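Ribonuclease T2 (Homo sapiens, PDB 3T0O) cleaves single-stranded RNA, preferentially between purine and uridine residues, degrading microbial RNA in innate immunity and releasing fragments that end in a purine 2',3'-cyclic phosphate. Local coordinates at residues W38-W44 with I172-E176; W10-I14 with C97-V101. All blocks are in the same frame, centred on the assembly; numbering follows the deposited sequence.

Contact 1. Residues W38-W44 with I172-E176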
ATOM      1  N   TRP A  38      -1.278  -7.236  -5.270  1.00  8.58           N
ATOM      2  CA  TRP A  38      -1.235  -6.098  -4.387  1.00  7.49           C
ATOM      3  C   TRP A  38      -0.039  -5.276  -4.654  1.00  8.34           C
ATOM      4  O   TRP A  38       1.060  -5.803  -4.876  1.00  9.87           O
ATOM      5  CB  TRP A  38      -1.135  -6.587  -2.921  1.00  8.68           C
ATOM      6  CG  TRP A  38      -2.434  -7.272  -2.511  1.00  8.09           C
ATOM      7  CD1 TRP A  38      -2.813  -8.597  -2.802  1.00 11.95           C
ATOM      8  CD2 TRP A  38      -3.508  -6.689  -1.779  1.00  7.61           C
ATOM      9  NE1 TRP A  38      -4.095  -8.808  -2.316  1.00 11.45           N
ATOM     10  CE2 TRP A  38      -4.531  -7.682  -1.663  1.00 10.83           C
ATOM     11  CE3 TRP A  38      -3.709  -5.427  -1.196  1.00  6.79           C
ATOM     12  CZ2 TRP A  38      -5.742  -7.438  -1.028  1.00  9.76           C
ATOM     13  CZ3 TRP A  38      -4.910  -5.182  -0.523  1.00  8.72           C
ATOM     14  CH2 TRP A  38      -5.913  -6.204  -0.427  1.00  7.66           C
ATOM     15  N   THR A  39      -0.258  -3.953  -4.692  1.00  8.21           N
ATOM     16  CA  THR A  39       0.866  -3.034  -4.963  1.00  8.51           C
ATOM     17  C   THR A  39       0.993  -2.010  -3.844  1.00  7.55           C
ATOM     18  O   THR A  39       0.164  -1.920  -2.923  1.00  7.25           O
ATOM     19  CB  THR A  39       0.618  -2.222  -6.298  1.00  7.72           C
ATOM     20  OG1 THR A  39      -0.648  -1.544  -6.171  1.00  9.65           O
ATOM     21  CG2 THR A  39       0.525  -3.204  -7.438  1.00 10.10           C
ATOM     22  N   ILE A  40       2.106  -1.234  -3.897  1.00  7.53           N
ATOM     23  CA  ILE A  40       2.385  -0.258  -2.875  1.00  8.32           C
ATOM     24  C   ILE A  40       1.530   0.970  -3.016  1.00  7.75           C
ATOM     25  O   ILE A  40       1.479   1.580  -4.095  1.00 10.31           O
ATOM     26  CB  ILE A  40       3.844   0.189  -2.968  1.00  8.99           C
ATOM     27  CG1 ILE A  40       4.751  -1.035  -2.816  1.00  8.26           C
ATOM     28  CG2 ILE A  40       4.080   1.242  -1.874  1.00  9.30           C
ATOM     29  CD1 ILE A  40       6.236  -0.696  -3.151  1.00 11.30           C
ATOM     30  N   HIS A  41       0.819   1.332  -1.960  1.00  6.03           N
ATOM     31  CA  HIS A  41       0.244   2.657  -1.891  1.00  7.33           C
ATOM     32  C   HIS A  41       1.272   3.630  -1.317  1.00  8.39           C
ATOM     33  O   HIS A  41       1.640   4.618  -1.978  1.00  9.42           O
ATOM     34  CB  HIS A  41      -0.976   2.597  -1.049  1.00  8.51           C
ATOM     35  CG  HIS A  41      -1.760   3.853  -1.138  1.00  9.53           C
ATOM     36  ND1 HIS A  41      -3.038   3.951  -0.639  1.00  9.13           N
ATOM     37  CD2 HIS A  41      -1.457   5.055  -1.678  1.00 10.13           C
ATOM     38  CE1 HIS A  41      -3.492   5.179  -0.838  1.00 10.87           C
ATOM     39  NE2 HIS A  41      -2.567   5.875  -1.477  1.00 11.33           N
ATOM     40  N   GLY A  42       1.821   3.329  -0.130  1.00  8.50           N
ATOM     41  CA  GLY A  42       2.930   4.129   0.319  1.00  9.20           C
ATOM     42  C   GLY A  42       3.422   3.659   1.680  1.00  9.71           C
ATOM     43  O   GLY A  42       2.919   2.697   2.242  1.00  8.85           O
ATOM     44  N   LEU A  43       4.463   4.345   2.157  1.00  8.85           N
ATOM     45  CA  LEU A  43       5.045   4.120   3.436  1.00  9.67           C
ATOM     46  C   LEU A  43       4.853   5.379   4.249  1.00 11.90           C
ATOM     47  O   LEU A  43       5.469   6.401   3.981  1.00 12.27           O
ATOM     48  CB  LEU A  43       6.529   3.758   3.274  1.00 10.50           C
ATOM     49  CG  LEU A  43       7.225   3.582   4.617  1.00 12.66           C
ATOM     50  CD1 LEU A  43       6.730   2.350   5.324  1.00 11.88           C
ATOM     51  CD2 LEU A  43       8.772   3.415   4.375  1.00 14.06           C
ATOM     52  N   TRP A  44       3.899   5.324   5.153  1.00 11.12           N
ATOM     53  CA  TRP A  44       3.423   6.579   5.741  1.00 11.85           C
ATOM     54  C   TRP A  44       3.752   6.725   7.217  1.00 12.17           C
ATOM     55  O   TRP A  44       3.378   5.863   8.019  1.00 13.09           O
ATOM     56  CB  TRP A  44       1.900   6.548   5.683  1.00 11.36           C
ATOM     57  CG  TRP A  44       1.313   6.485   4.295  1.00  9.88           C
ATOM     58  CD1 TRP A  44       1.904   6.672   3.154  1.00 10.86           C
ATOM     59  CD2 TRP A  44      -0.066   6.250   4.027  1.00 11.21           C
ATOM     60  NE1 TRP A  44       1.001   6.525   2.096  1.00 11.60           N
ATOM     61  CE2 TRP A  44      -0.219   6.265   2.648  1.00 11.00           C
ATOM     62  CE3 TRP A  44      -1.172   6.050   4.843  1.00 14.49           C
ATOM     63  CZ2 TRP A  44      -1.455   6.061   2.020  1.00 14.25           C
ATOM     64  CZ3 TRP A  44      -2.391   5.828   4.218  1.00 16.09           C
ATOM     65  CH2 TRP A  44      -2.499   5.797   2.878  1.00 14.74           C
ATOM     66  N   ILE A 172     -12.619  -5.774  -0.462  1.00  9.43           N
ATOM     67  CA  ILE A 172     -11.298  -5.483   0.158  1.00  7.69           C
ATOM     68  C   ILE A 172     -10.480  -4.648  -0.781  1.00  8.62           C
ATOM     69  O   ILE A 172     -10.396  -4.970  -1.955  1.00  9.16           O
ATOM     70  CB  ILE A 172     -10.598  -6.758   0.610  1.00  9.90           C
ATOM     71  CG1 ILE A 172      -9.322  -6.389   1.407  1.00  9.79           C
ATOM     72  CG2 ILE A 172     -10.144  -7.654  -0.606  1.00 11.88           C
ATOM     73  CD1 ILE A 172      -8.630  -7.659   1.993  1.00 11.50           C
ATOM     74  N   GLY A 173      -9.819  -3.638  -0.206  1.00  8.19           N
ATOM     75  CA  GLY A 173      -9.046  -2.671  -1.020  1.00  8.72           C
ATOM     76  C   GLY A 173      -7.636  -2.466  -0.509  1.00  7.42           C
ATOM     77  O   GLY A 173      -6.801  -2.147  -1.315  1.00  8.01           O
ATOM     78  N   GLN A 174      -7.424  -2.556   0.813  1.00  8.28           N
ATOM     79  CA  GLN A 174      -6.109  -2.030   1.308  1.00  7.50           C
ATOM     80  C   GLN A 174      -5.717  -2.768   2.563  1.00  8.71           C
ATOM     81  O   GLN A 174      -6.571  -3.037   3.392  1.00  9.41           O
ATOM     82  CB  GLN A 174      -6.254  -0.500   1.504  1.00  9.00           C
ATOM     83  CG  GLN A 174      -4.940   0.161   1.968  1.00  8.20           C
ATOM     84  CD  GLN A 174      -5.036   1.666   1.628  1.00  8.33           C
ATOM     85  OE1 GLN A 174      -4.665   2.032   0.530  1.00 10.95           O
ATOM     86  NE2 GLN A 174      -5.420   2.449   2.585  1.00 14.23           N
ATOM     87  N   ILE A 175      -4.431  -3.121   2.665  1.00  7.79           N
ATOM     88  CA  ILE A 175      -3.932  -3.826   3.845  1.00  7.88           C
ATOM     89  C   ILE A 175      -2.772  -3.034   4.362  1.00  8.93           C
ATOM     90  O   ILE A 175      -1.874  -2.654   3.587  1.00  9.72           O
ATOM     91  CB  ILE A 175      -3.539  -5.199   3.457  1.00  7.53           C
ATOM     92  CG1 ILE A 175      -4.807  -6.036   3.084  1.00 10.10           C
ATOM     93  CG2 ILE A 175      -2.649  -5.847   4.576  1.00  9.75           C
ATOM     94  CD1 ILE A 175      -4.454  -7.461   2.527  1.00 11.17           C
ATOM     95  N   GLU A 176      -2.829  -2.711   5.623  1.00  9.62           N
ATOM     96  CA  GLU A 176      -1.803  -1.841   6.285  1.00 10.32           C
ATOM     97  C   GLU A 176      -1.092  -2.664   7.316  1.00 10.83           C
ATOM     98  O   GLU A 176      -1.708  -3.387   8.089  1.00 11.46           O
ATOM     99  CB  GLU A 176      -2.408  -0.619   6.942  1.00 11.17           C
ATOM    100  CG  GLU A 176      -3.191   0.171   5.859  1.00 10.13           C
ATOM    101  CD  GLU A 176      -3.701   1.443   6.379  1.00 17.59           C
ATOM    102  OE1 GLU A 176      -3.742   1.602   7.584  1.00 22.77           O
ATOM    103  OE2 GLU A 176      -4.114   2.277   5.558  1.00 23.71           O
TER
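In the central antiparallel sheet of the RNase T2 family fold, the backbones of strands 39-44 and 172-176 do not pair; both run antiparallel to strand 12-18 between them. Their axes approach to 9.0 Å with N-to-C directions 53° apart, as expected on either side of a common neighbour in a twisted sheet, and the nearest CA atoms, those of His41 and Gln174, are 8.5 Å apart. At that spacing the contact depends on side chains that span the gap. Each strand carries a classic beta bulge, with His41 and Gly42 both facing Val16, and Gly173 and Gln174 both facing Gln159. A CB on Gly42 would strike Trp44 NE1, so glycine suits that bulge position. On one face of the sheet, Trp38, large and flat, bridges the gap. Ile175 CD1 lies over its six-membered ring, 3.8 Å from the centroid, in a CH-pi contact, while Ile172 CG1 packs at the ring edge, 3.9 Å from Trp38 CH2; NE1 of the indole is satisfied by Tyr224. On the opposite face, His41 ND1 donates a nearly linear hydrogen bond to Gln174 OE1 (2.8 Å, 171°), and the same amide gives its NE2 to Gln159. Trp44 CZ3 comes within 4.2 Å of Glu176 OE2, its own NE1 bonding to Glu90. His41 is a predicted active-site residue; its donating ND1 carries a proton, so Gln174 probably helps fix the imidazole's orientation and neutral tautomer.

Contact 2. Residues W10-I14 with C97-V101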
ATOM      1  N   TRP A  10       5.806  12.101  14.791  1.00 25.40           N
ATOM      2  CA  TRP A  10       5.255  10.727  14.480  1.00 21.99           C
ATOM      3  C   TRP A  10       5.981   9.551  15.196  1.00 23.06           C
ATOM      4  O   TRP A  10       7.115   9.680  15.651  1.00 24.41           O
ATOM      5  CB  TRP A  10       5.174  10.507  12.983  1.00 20.99           C
ATOM      6  CG  TRP A  10       6.475  10.515  12.241  1.00 19.33           C
ATOM      7  CD1 TRP A  10       7.157  11.629  11.770  1.00 22.12           C
ATOM      8  CD2 TRP A  10       7.244   9.403  11.911  1.00 19.23           C
ATOM      9  NE1 TRP A  10       8.288  11.219  11.092  1.00 23.75           N
ATOM     10  CE2 TRP A  10       8.384   9.861  11.191  1.00 18.53           C
ATOM     11  CE3 TRP A  10       7.083   8.033  12.122  1.00 16.55           C
ATOM     12  CZ2 TRP A  10       9.351   8.995  10.680  1.00 19.63           C
ATOM     13  CZ3 TRP A  10       8.079   7.146  11.624  1.00 18.41           C
ATOM     14  CH2 TRP A  10       9.184   7.650  10.885  1.00 21.47           C
ATOM     15  N   LYS A  11       5.307   8.417  15.353  1.00 21.55           N
ATOM     16  CA  LYS A  11       5.880   7.353  16.157  1.00 22.57           C
ATOM     17  C   LYS A  11       6.114   6.053  15.428  1.00 21.58           C
ATOM     18  O   LYS A  11       6.989   5.300  15.794  1.00 24.67           O
ATOM     19  CB  LYS A  11       5.084   7.079  17.436  1.00 26.73           C
ATOM     20  CG  LYS A  11       5.318   8.142  18.513  1.00 31.42           C
ATOM     21  CD  LYS A  11       3.996   8.499  19.138  1.00 40.85           C
ATOM     22  CE  LYS A  11       4.139   9.342  20.395  1.00 42.49           C
ATOM     23  NZ  LYS A  11       3.980   8.512  21.632  1.00 46.52           N
ATOM     24  N   LYS A  12       5.306   5.786  14.428  1.00 18.72           N
ATOM     25  CA  LYS A  12       5.489   4.554  13.645  1.00 17.54           C
ATOM     26  C   LYS A  12       5.226   4.806  12.185  1.00 15.94           C
ATOM     27  O   LYS A  12       4.601   5.796  11.763  1.00 15.82           O
ATOM     28  CB  LYS A  12       4.544   3.432  14.148  1.00 17.89           C
ATOM     29  CG  LYS A  12       3.120   3.747  13.789  1.00 21.02           C
ATOM     30  CD  LYS A  12       2.166   2.846  14.593  1.00 27.31           C
ATOM     31  CE  LYS A  12       0.743   3.211  14.248  1.00 30.56           C
ATOM     32  NZ  LYS A  12       0.276   4.210  15.225  1.00 30.60           N
ATOM     33  N   LEU A  13       5.643   3.840  11.384  1.00 14.58           N
ATOM     34  CA  LEU A  13       5.391   3.880   9.970  1.00 13.14           C
ATOM     35  C   LEU A  13       4.248   2.934   9.629  1.00 14.35           C
ATOM     36  O   LEU A  13       4.061   1.956  10.334  1.00 15.73           O
ATOM     37  CB  LEU A  13       6.659   3.435   9.217  1.00 14.24           C
ATOM     38  CG  LEU A  13       7.763   4.484   9.310  1.00 14.47           C
ATOM     39  CD1 LEU A  13       9.109   3.798   8.996  1.00 17.37           C
ATOM     40  CD2 LEU A  13       7.410   5.640   8.318  1.00 15.72           C
ATOM     41  N   ILE A  14       3.537   3.207   8.536  1.00 13.88           N
ATOM     42  CA  ILE A  14       2.507   2.274   8.070  1.00 12.54           C
ATOM     43  C   ILE A  14       2.811   1.900   6.633  1.00 11.22           C
ATOM     44  O   ILE A  14       2.890   2.802   5.772  1.00 12.01           O
ATOM     45  CB  ILE A  14       1.133   2.933   8.179  1.00 12.76           C
ATOM     46  CG1 ILE A  14       0.833   3.425   9.570  1.00 17.36           C
ATOM     47  CG2 ILE A  14       0.030   1.866   7.795  1.00 12.74           C
ATOM     48  CD1 ILE A  14      -0.379   4.415   9.585  1.00 20.77           C
ATOM     49  N   CYS A  97       8.325  13.653   5.831  1.00 14.38           N
ATOM     50  CA  CYS A  97       8.245  13.308   7.281  1.00 15.40           C
ATOM     51  C   CYS A  97       9.065  12.068   7.657  1.00 14.93           C
ATOM     52  O   CYS A  97       9.791  12.041   8.664  1.00 16.26           O
ATOM     53  CB  CYS A  97       6.783  13.049   7.659  1.00 16.73           C
ATOM     54  SG  CYS A  97       5.684  14.477   7.274  1.00 20.48           S
ATOM     55  N   ALA A  98       9.008  11.055   6.774  1.00 13.55           N
ATOM     56  CA  ALA A  98       9.715   9.787   7.010  1.00 14.62           C
ATOM     57  C   ALA A  98      11.205  10.036   7.025  1.00 15.49           C
ATOM     58  O   ALA A  98      11.971   9.313   7.708  1.00 16.30           O
ATOM     59  CB  ALA A  98       9.378   8.783   5.908  1.00 14.42           C
ATOM     60  N   ALA A  99      11.633  11.125   6.365  1.00 15.70           N
ATOM     61  CA  ALA A  99      13.101  11.439   6.293  1.00 17.48           C
ATOM     62  C   ALA A  99      13.779  11.836   7.606  1.00 19.06           C
ATOM     63  O   ALA A  99      14.985  12.008   7.671  1.00 19.55           O
ATOM     64  CB  ALA A  99      13.335  12.535   5.271  1.00 18.24           C
ATOM     65  N   GLN A 100      12.997  12.038   8.655  1.00 17.93           N
ATOM     66  CA  GLN A 100      13.571  12.136   9.989  1.00 19.02           C
ATOM     67  C   GLN A 100      14.344  10.900  10.401  1.00 20.47           C
ATOM     68  O   GLN A 100      15.161  10.957  11.319  1.00 23.24           O
ATOM     69  CB  GLN A 100      12.446  12.316  10.956  1.00 18.87           C
ATOM     70  CG  GLN A 100      11.821  13.608  10.787  1.00 21.27           C
ATOM     71  CD  GLN A 100      10.557  13.686  11.580  1.00 23.71           C
ATOM     72  OE1 GLN A 100      10.436  13.068  12.677  1.00 25.22           O
ATOM     73  NE2 GLN A 100       9.612  14.387  11.033  1.00 21.00           N
ATOM     74  N   VAL A 101      14.035   9.779   9.771  1.00 18.91           N
ATOM     75  CA  VAL A 101      14.720   8.522  10.028  1.00 21.11           C
ATOM     76  C   VAL A 101      15.912   8.397   9.103  1.00 21.56           C
ATOM     77  O   VAL A 101      15.788   8.604   7.921  1.00 19.45           O
ATOM     78  CB  VAL A 101      13.753   7.348   9.782  1.00 21.08           C
ATOM     79  CG1 VAL A 101      14.510   6.040   9.704  1.00 24.36           C
ATOM     80  CG2 VAL A 101      12.690   7.341  10.903  1.00 25.66           C
TER
HETATM   81  O   HOH W   1       9.107  12.253  14.695  1.00 14.60           O
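The indole of Trp10 reaches from the first modelled residue to the end of helix 84-98. With chi1 at 63° (p) and chi2 at -84°, its NE1 donates to Cys97 O (3.0 Å, 139°), a carbonyl that also accepts from Gln100 N at 3.2 Å. Tryptophan suits the place because it joins this polar edge to a broad apolar surface: CZ2 lies 3.8 Å from Ala98 CA, and CH2 3.5 Å from Val101 CG2. Ala98, with its small side chain, lets the indole approach the backbone; it opens a type I turn closed by Val101 N to Ala98 O. Gln100, m at chi1 and t at chi2, extends so that its OE1 accepts from a water at 2.6 Å, which in turn weakly accepts from Trp10 N at 3.3 Å. Leu13 CD2 meets Ala98 CB at 4.4 Å. Cys97 is disulfide-bonded to Cys51. Pro45 of strand 39-45 touches Trp10, Leu13, Cys97 and Ala98, so the contact joins the start of strand 12-18 to the end of helix 84-98.

Overall arrangement
Contacts 1 and 2, with centres about 17 Å apart, are joined through strand 12-18, the strand between the two of contact 1. Ile14 N lies 2.7 Å from Trp44 O, a probable hydrogen bond, and Ile14 CG2 packs on Glu176 CB at 3.6 Å, so the strand of 10-14 touches both halves of contact 1. Helix 84-98 supplies the second connection. It carries the active-site residues Glu90, assigned by similarity, and His94, predicted, whose side chains are each about 3 Å from that of Trp44. The side chain of Ala98 in contact 2 is about 6 Å from that of His94. Contact 1 holds His41, predicted to belong to the active site, whereas contact 2 joins the end of that helix to the start of strand 12-18.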